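Local coordinates for protein guanylate kinase (PDB 6WCT) that transfers a phosphate group from ATP to GMP, giving ADP and GDP, and is probably needed for the recycling of GMP, at residues A[88-91]-A[96-99]; A[37-42]-A[116-121]. All coordinates share one frame; numbering follows the deposited sequence.

Contact 1: A[88-91]-A[96-99]; sequences FEHA and DWKG. With 5GP (guanosine-5'-monophosphate), chain E.
The imidazole of His90 meets the indole of Trp97 through its edge: CD2 of His90 lies 3.7 Å from CZ3 of Trp97, in the plane of the histidine ring. The two side chains run side by side in the same direction, with ring planes inclined at 58°, an oblique aromatic pair. Phe78 stacks on the indole, Trp92 meets it edge-to-face, and Glu79 accepts its NE1-H. Guanine lies on the other side of the strands. CB of Lys98 packs over one face of the base, 3.6 Å from C5 of GMP, Ile119 covers the opposite face, and CB of Ala91 sits near the amino group. At the base edge, the carboxylate of Glu89 takes two N-H groups, N1 of GMP to OE1 at 2.8 Å and N2 of GMP to OE2 at 3.0 Å. The bend at chi2 (76°) turns the Glu89 carboxylate to the base, and Thr100 also bonds its OE1. His90, Ala91, Trp97, Lys98 and Gly99 belong to the antiparallel beta hairpin of strands 87-93 and 96-101, in the GMP-binding region. Ala91 and Lys98 form a hydrogen-bonded pair, Ala91 N to Lys98 O and Lys98 N to Ala91 O, both 2.9 Å. Next along, His90 faces Gly99 in a non-hydrogen-bonded pair, their CA atoms only 4.0 Å apart. The Lys98 chain continues toward ribose and phosphate, where the place of its ammonium is doubtful.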
loop_
_atom_site.group_PDB
_atom_site.type_symbol
_atom_site.label_atom_id
_atom_site.label_comp_id
_atom_site.label_asym_id
_atom_site.label_seq_id
_atom_site.Cartn_x
_atom_site.Cartn_y
_atom_site.Cartn_z
ATOM N N PHE A 88 -21.752 8.366 12.946
ATOM C CA PHE A 88 -21.250 8.230 11.581
ATOM C C PHE A 88 -21.536 6.834 11.029
ATOM O O PHE A 88 -22.018 6.676 9.901
ATOM C CB PHE A 88 -19.748 8.541 11.593
ATOM C CG PHE A 88 -19.066 8.423 10.263
ATOM C CD1 PHE A 88 -19.320 9.326 9.247
ATOM C CD2 PHE A 88 -18.109 7.437 10.056
ATOM C CE1 PHE A 88 -18.667 9.218 8.027
ATOM C CE2 PHE A 88 -17.445 7.326 8.845
ATOM C CZ PHE A 88 -17.725 8.216 7.827
ATOM N N GLU A 89 -21.237 5.813 11.821
ATOM C CA GLU A 89 -21.638 4.440 11.585
ATOM C C GLU A 89 -21.916 3.826 12.943
ATOM O O GLU A 89 -21.368 4.258 13.963
ATOM C CB GLU A 89 -20.565 3.615 10.841
ATOM C CG GLU A 89 -19.207 3.457 11.577
ATOM C CD GLU A 89 -19.213 2.454 12.744
ATOM O OE1 GLU A 89 -18.489 2.679 13.748
ATOM O OE2 GLU A 89 -19.937 1.447 12.676
ATOM N N HIS A 90 -22.766 2.815 12.956
ATOM C CA HIS A 90 -23.006 2.096 14.192
ATOM C C HIS A 90 -23.505 0.723 13.815
ATOM O O HIS A 90 -24.012 0.510 12.714
ATOM C CB HIS A 90 -23.995 2.832 15.099
ATOM C CG HIS A 90 -25.404 2.797 14.598
ATOM N ND1 HIS A 90 -25.889 3.716 13.696
ATOM C CD2 HIS A 90 -26.426 1.952 14.867
ATOM C CE1 HIS A 90 -27.157 3.445 13.437
ATOM N NE2 HIS A 90 -27.508 2.380 14.135
ATOM N N ALA A 91 -23.322 -0.217 14.729
ATOM C CA ALA A 91 -23.693 -1.579 14.410
ATOM C C ALA A 91 -23.929 -2.352 15.693
ATOM O O ALA A 91 -23.386 -2.034 16.753
ATOM C CB ALA A 91 -22.622 -2.254 13.553
ATOM N N ASP A 96 -24.339 -6.195 21.372
ATOM C CA ASP A 96 -24.342 -4.868 21.975
ATOM C C ASP A 96 -24.090 -3.842 20.883
ATOM O O ASP A 96 -23.607 -4.169 19.800
ATOM C CB ASP A 96 -23.279 -4.731 23.072
ATOM C CG ASP A 96 -23.636 -5.485 24.344
ATOM O OD1 ASP A 96 -24.544 -5.037 25.091
ATOM O OD2 ASP A 96 -22.996 -6.538 24.589
ATOM N N TRP A 97 -24.416 -2.593 21.187
ATOM C CA TRP A 97 -24.184 -1.491 20.264
ATOM C C TRP A 97 -22.721 -1.047 20.264
ATOM O O TRP A 97 -22.081 -0.956 21.313
ATOM C CB TRP A 97 -25.056 -0.302 20.643
ATOM C CG TRP A 97 -26.512 -0.503 20.394
ATOM C CD1 TRP A 97 -27.510 -0.514 21.331
ATOM C CD2 TRP A 97 -27.145 -0.719 19.131
ATOM N NE1 TRP A 97 -28.721 -0.724 20.726
ATOM C CE2 TRP A 97 -28.526 -0.853 19.375
ATOM C CE3 TRP A 97 -26.678 -0.815 17.816
ATOM C CZ2 TRP A 97 -29.447 -1.080 18.353
ATOM C CZ3 TRP A 97 -27.591 -1.038 16.802
ATOM C CH2 TRP A 97 -28.962 -1.169 17.076
ATOM N N LYS A 98 -22.210 -0.741 19.077
ATOM C CA LYS A 98 -20.921 -0.096 18.891
ATOM C C LYS A 98 -21.096 1.012 17.862
ATOM O O LYS A 98 -21.918 0.902 16.951
ATOM C CB LYS A 98 -19.848 -1.089 18.420
ATOM C CG LYS A 98 -19.485 -2.162 19.437
ATOM C CD LYS A 98 -18.227 -1.802 20.197
ATOM C CE LYS A 98 -18.051 -2.705 21.407
ATOM N NZ LYS A 98 -17.471 -4.019 21.042
ATOM N N GLY A 99 -20.344 2.095 18.027
ATOM C CA GLY A 99 -20.519 3.227 17.147
ATOM C C GLY A 99 -19.429 4.281 17.161
ATOM O O GLY A 99 -18.824 4.589 18.197
HETATM P P 5GP E . -14.761 -5.566 21.769
HETATM O O1P 5GP E . -14.020 -4.378 22.329
HETATM O O2P 5GP E . -14.159 -6.928 22.112
HETATM O O3P 5GP E . -16.238 -5.588 22.078
HETATM O "O5'" 5GP E . -14.739 -5.433 20.200
HETATM C "C5'" 5GP E . -15.660 -6.151 19.404
HETATM C "C4'" 5GP E . -15.592 -5.676 17.985
HETATM O "O4'" 5GP E . -16.287 -4.405 17.879
HETATM C "C3'" 5GP E . -14.163 -5.422 17.469
HETATM O "O3'" 5GP E . -14.027 -5.918 16.144
HETATM C "C2'" 5GP E . -14.083 -3.904 17.409
HETATM O "O2'" 5GP E . -13.184 -3.395 16.449
HETATM C "C1'" 5GP E . -15.520 -3.553 17.076
HETATM N N9 5GP E . -15.867 -2.170 17.357
HETATM C C8 5GP E . -15.240 -1.340 18.249
HETATM N N7 5GP E . -15.624 -0.095 18.151
HETATM C C5 5GP E . -16.574 -0.109 17.143
HETATM C C6 5GP E . -17.302 0.940 16.554
HETATM O O6 5GP E . -17.230 2.132 16.846
HETATM N N1 5GP E . -18.121 0.501 15.528
HETATM C C2 5GP E . -18.226 -0.803 15.110
HETATM N N2 5GP E . -19.048 -1.051 14.082
HETATM N N3 5GP E . -17.544 -1.801 15.661
HETATM C C4 5GP E . -16.741 -1.388 16.656
#

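Contact 2: A[37-42]-A[116-121]; sequences SIVNAT and LLEIDW. With 5GP (guanosine-5'-monophosphate), chain E.
Val39 and Glu118 approach from opposite directions, the valine from the helix and the glutamate from the end of the strand. CG1 of Val39 stands anti to its backbone N (chi1 160°) and comes within 3.2 Å of OE1 of Glu118, a van der Waals contact between a methyl and a carboxylate oxygen. Beyond CG the Glu118 chain is extended, which brings the carboxylate up to the flank of the helix at Val39. The same CG1 meets Leu116 tip to tip, 4.0 Å from its CD1, with CD2 of Leu116 just as near. Val27 of the neighbouring strand touches both Val39 and Leu116, so the apolar part of the contact continues across the sheet. On its polar side, one water lies between the segments, 2.6 Å from OE1 of Glu118 and 3.0 Å from OD1 of Asn40. Farther along, the chain turns to the nucleotide. CG2 of Ile119 packs 3.5 Å from C6 of GMP, and OD1 of Asp120, the N-cap of the next helix, accepts from N2 of GMP at 2.9 Å. A helix that follows the P-loop, packed on a parallel sheet whose strand ends hold the substrate, is the arrangement of P-loop kinases.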
loop_
_atom_site.group_PDB
_atom_site.type_symbol
_atom_site.label_atom_id
_atom_site.label_comp_id
_atom_site.label_asym_id
_atom_site.label_seq_id
_atom_site.Cartn_x
_atom_site.Cartn_y
_atom_site.Cartn_z
ATOM N N SER A 37 -2.703 -2.656 20.190
ATOM C CA SER A 37 -1.287 -2.425 20.467
ATOM C C SER A 37 -0.541 -2.073 19.186
ATOM O O SER A 37 0.355 -1.216 19.191
ATOM C CB SER A 37 -0.666 -3.656 21.121
ATOM O OG SER A 37 -0.985 -3.703 22.494
ATOM N N ILE A 38 -0.912 -2.703 18.069
ATOM C CA ILE A 38 -0.267 -2.378 16.807
ATOM C C ILE A 38 -0.619 -0.953 16.378
ATOM O O ILE A 38 0.252 -0.191 15.940
ATOM C CB ILE A 38 -0.644 -3.423 15.744
ATOM C CG1 ILE A 38 -0.118 -4.792 16.156
ATOM C CG2 ILE A 38 -0.056 -3.055 14.405
ATOM C CD1 ILE A 38 -0.672 -5.911 15.294
ATOM N N VAL A 39 -1.897 -0.575 16.491
ATOM C CA VAL A 39 -2.337 0.767 16.086
ATOM C C VAL A 39 -1.692 1.846 16.957
ATOM O O VAL A 39 -1.188 2.862 16.453
ATOM C CB VAL A 39 -3.875 0.853 16.136
ATOM C CG1 VAL A 39 -4.344 2.305 16.220
ATOM C CG2 VAL A 39 -4.484 0.173 14.935
ATOM N N ASN A 40 -1.699 1.647 18.279
ATOM C CA ASN A 40 -1.105 2.643 19.169
ATOM C C ASN A 40 0.378 2.833 18.880
ATOM O O ASN A 40 0.879 3.967 18.887
ATOM C CB ASN A 40 -1.296 2.237 20.632
ATOM C CG ASN A 40 -2.752 2.240 21.055
ATOM O OD1 ASN A 40 -3.601 2.866 20.414
ATOM N ND2 ASN A 40 -3.045 1.563 22.159
ATOM N N ALA A 41 1.109 1.740 18.636
ATOM C CA ALA A 41 2.525 1.893 18.298
ATOM C C ALA A 41 2.700 2.539 16.934
ATOM O O ALA A 41 3.655 3.291 16.716
ATOM C CB ALA A 41 3.246 0.545 18.334
ATOM N N THR A 42 1.794 2.256 16.005
ATOM C CA THR A 42 1.882 2.844 14.672
ATOM C C THR A 42 1.608 4.345 14.700
ATOM O O THR A 42 2.320 5.124 14.056
ATOM C CB THR A 42 0.888 2.146 13.753
ATOM O OG1 THR A 42 1.207 0.751 13.709
ATOM C CG2 THR A 42 0.970 2.724 12.348
ATOM N N LEU A 116 -8.266 7.303 11.957
ATOM C CA LEU A 116 -8.234 5.850 11.955
ATOM C C LEU A 116 -9.374 5.327 12.824
ATOM O O LEU A 116 -9.537 5.775 13.961
ATOM C CB LEU A 116 -6.879 5.355 12.451
ATOM C CG LEU A 116 -6.582 3.860 12.424
ATOM C CD1 LEU A 116 -5.105 3.647 12.531
ATOM C CD2 LEU A 116 -7.281 3.136 13.583
ATOM N N LEU A 117 -10.183 4.419 12.274
ATOM C CA LEU A 117 -11.284 3.772 12.987
ATOM C C LEU A 117 -10.948 2.304 13.236
ATOM O O LEU A 117 -10.526 1.607 12.311
ATOM C CB LEU A 117 -12.588 3.861 12.185
ATOM C CG LEU A 117 -13.038 5.233 11.678
ATOM C CD1 LEU A 117 -14.338 5.155 10.863
ATOM C CD2 LEU A 117 -13.161 6.261 12.839
ATOM N N GLU A 118 -11.210 1.818 14.456
ATOM C CA GLU A 118 -11.045 0.406 14.805
ATOM C C GLU A 118 -12.449 -0.161 14.943
ATOM O O GLU A 118 -13.065 -0.065 16.006
ATOM C CB GLU A 118 -10.246 0.232 16.092
ATOM C CG GLU A 118 -8.862 0.802 15.984
ATOM C CD GLU A 118 -8.013 0.592 17.248
ATOM O OE1 GLU A 118 -7.160 1.444 17.517
ATOM O OE2 GLU A 118 -8.216 -0.395 17.977
ATOM N N ILE A 119 -12.980 -0.723 13.850
ATOM C CA ILE A 119 -14.384 -1.119 13.819
ATOM C C ILE A 119 -14.552 -2.460 13.122
ATOM O O ILE A 119 -13.674 -2.918 12.393
ATOM C CB ILE A 119 -15.239 -0.045 13.125
ATOM C CG1 ILE A 119 -14.813 0.064 11.665
ATOM C CG2 ILE A 119 -15.091 1.325 13.884
ATOM C CD1 ILE A 119 -15.567 1.149 10.879
ATOM N N ASP A 120 -15.719 -3.069 13.312
ATOM C CA ASP A 120 -15.940 -4.405 12.783
ATOM C C ASP A 120 -16.297 -4.323 11.300
ATOM O O ASP A 120 -16.291 -3.247 10.686
ATOM C CB ASP A 120 -17.028 -5.129 13.574
ATOM C CG ASP A 120 -18.432 -4.791 13.087
ATOM O OD1 ASP A 120 -18.670 -3.605 12.791
ATOM O OD2 ASP A 120 -19.285 -5.712 12.972
ATOM N N TRP A 121 -16.579 -5.482 10.705
ATOM C CA TRP A 121 -16.863 -5.508 9.278
ATOM C C TRP A 121 -18.157 -4.792 8.949
ATOM O O TRP A 121 -18.264 -4.195 7.870
ATOM C CB TRP A 121 -16.914 -6.940 8.765
ATOM C CG TRP A 121 -18.007 -7.816 9.343
ATOM C CD1 TRP A 121 -17.906 -8.631 10.430
ATOM C CD2 TRP A 121 -19.354 -7.966 8.853
ATOM N NE1 TRP A 121 -19.098 -9.281 10.647
ATOM C CE2 TRP A 121 -20.004 -8.889 9.698
ATOM C CE3 TRP A 121 -20.068 -7.405 7.797
ATOM C CZ2 TRP A 121 -21.333 -9.282 9.505
ATOM C CZ3 TRP A 121 -21.415 -7.787 7.613
ATOM C CH2 TRP A 121 -22.023 -8.710 8.467
HETATM P P 5GP E . -14.761 -5.566 21.769
HETATM O O1P 5GP E . -14.020 -4.378 22.329
HETATM O O2P 5GP E . -14.159 -6.928 22.112
HETATM O O3P 5GP E . -16.238 -5.588 22.078
HETATM O "O5'" 5GP E . -14.739 -5.433 20.200
HETATM C "C5'" 5GP E . -15.660 -6.151 19.404
HETATM C "C4'" 5GP E . -15.592 -5.676 17.985
HETATM O "O4'" 5GP E . -16.287 -4.405 17.879
HETATM C "C3'" 5GP E . -14.163 -5.422 17.469
HETATM O "O3'" 5GP E . -14.027 -5.918 16.144
HETATM C "C2'" 5GP E . -14.083 -3.904 17.409
HETATM O "O2'" 5GP E . -13.184 -3.395 16.449
HETATM C "C1'" 5GP E . -15.520 -3.553 17.076
HETATM N N9 5GP E . -15.867 -2.170 17.357
HETATM C C8 5GP E . -15.240 -1.340 18.249
HETATM N N7 5GP E . -15.624 -0.095 18.151
HETATM C C5 5GP E . -16.574 -0.109 17.143
HETATM C C6 5GP E . -17.302 0.940 16.554
HETATM O O6 5GP E . -17.230 2.132 16.846
HETATM N N1 5GP E . -18.121 0.501 15.528
HETATM C C2 5GP E . -18.226 -0.803 15.110
HETATM N N2 5GP E . -19.048 -1.051 14.082
HETATM N N3 5GP E . -17.544 -1.801 15.661
HETATM C C4 5GP E . -16.741 -1.388 16.656
HETATM O O HOH W 1 -6.047 1.243 19.848
#

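How the contacts relate
The two contacts have centres about 16 Å apart; segments 88-91 and 96-99 of contact 1, and 116-121 of contact 2, touch GMP. Along the chain the order is 37-42, 88-91, 96-99, 116-121, so the hairpin of contact 1 falls within the long excursion between the two segments of contact 2. Contact 1 belongs to the mixed four-stranded sheet, contact 2 to the parallel five-stranded sheet and the helix 35-45. They meet directly where OE1 of Glu89 packs 3.7 Å from CG2 of Ile119. Guanine is held between the hairpin side and the loop after strand 114-117: Glu89 and Asp120 each accept from its amino group. Helix 35-45 begins with Lys35, Ser36 and Ser37, which bind ADP in a structure of this protein.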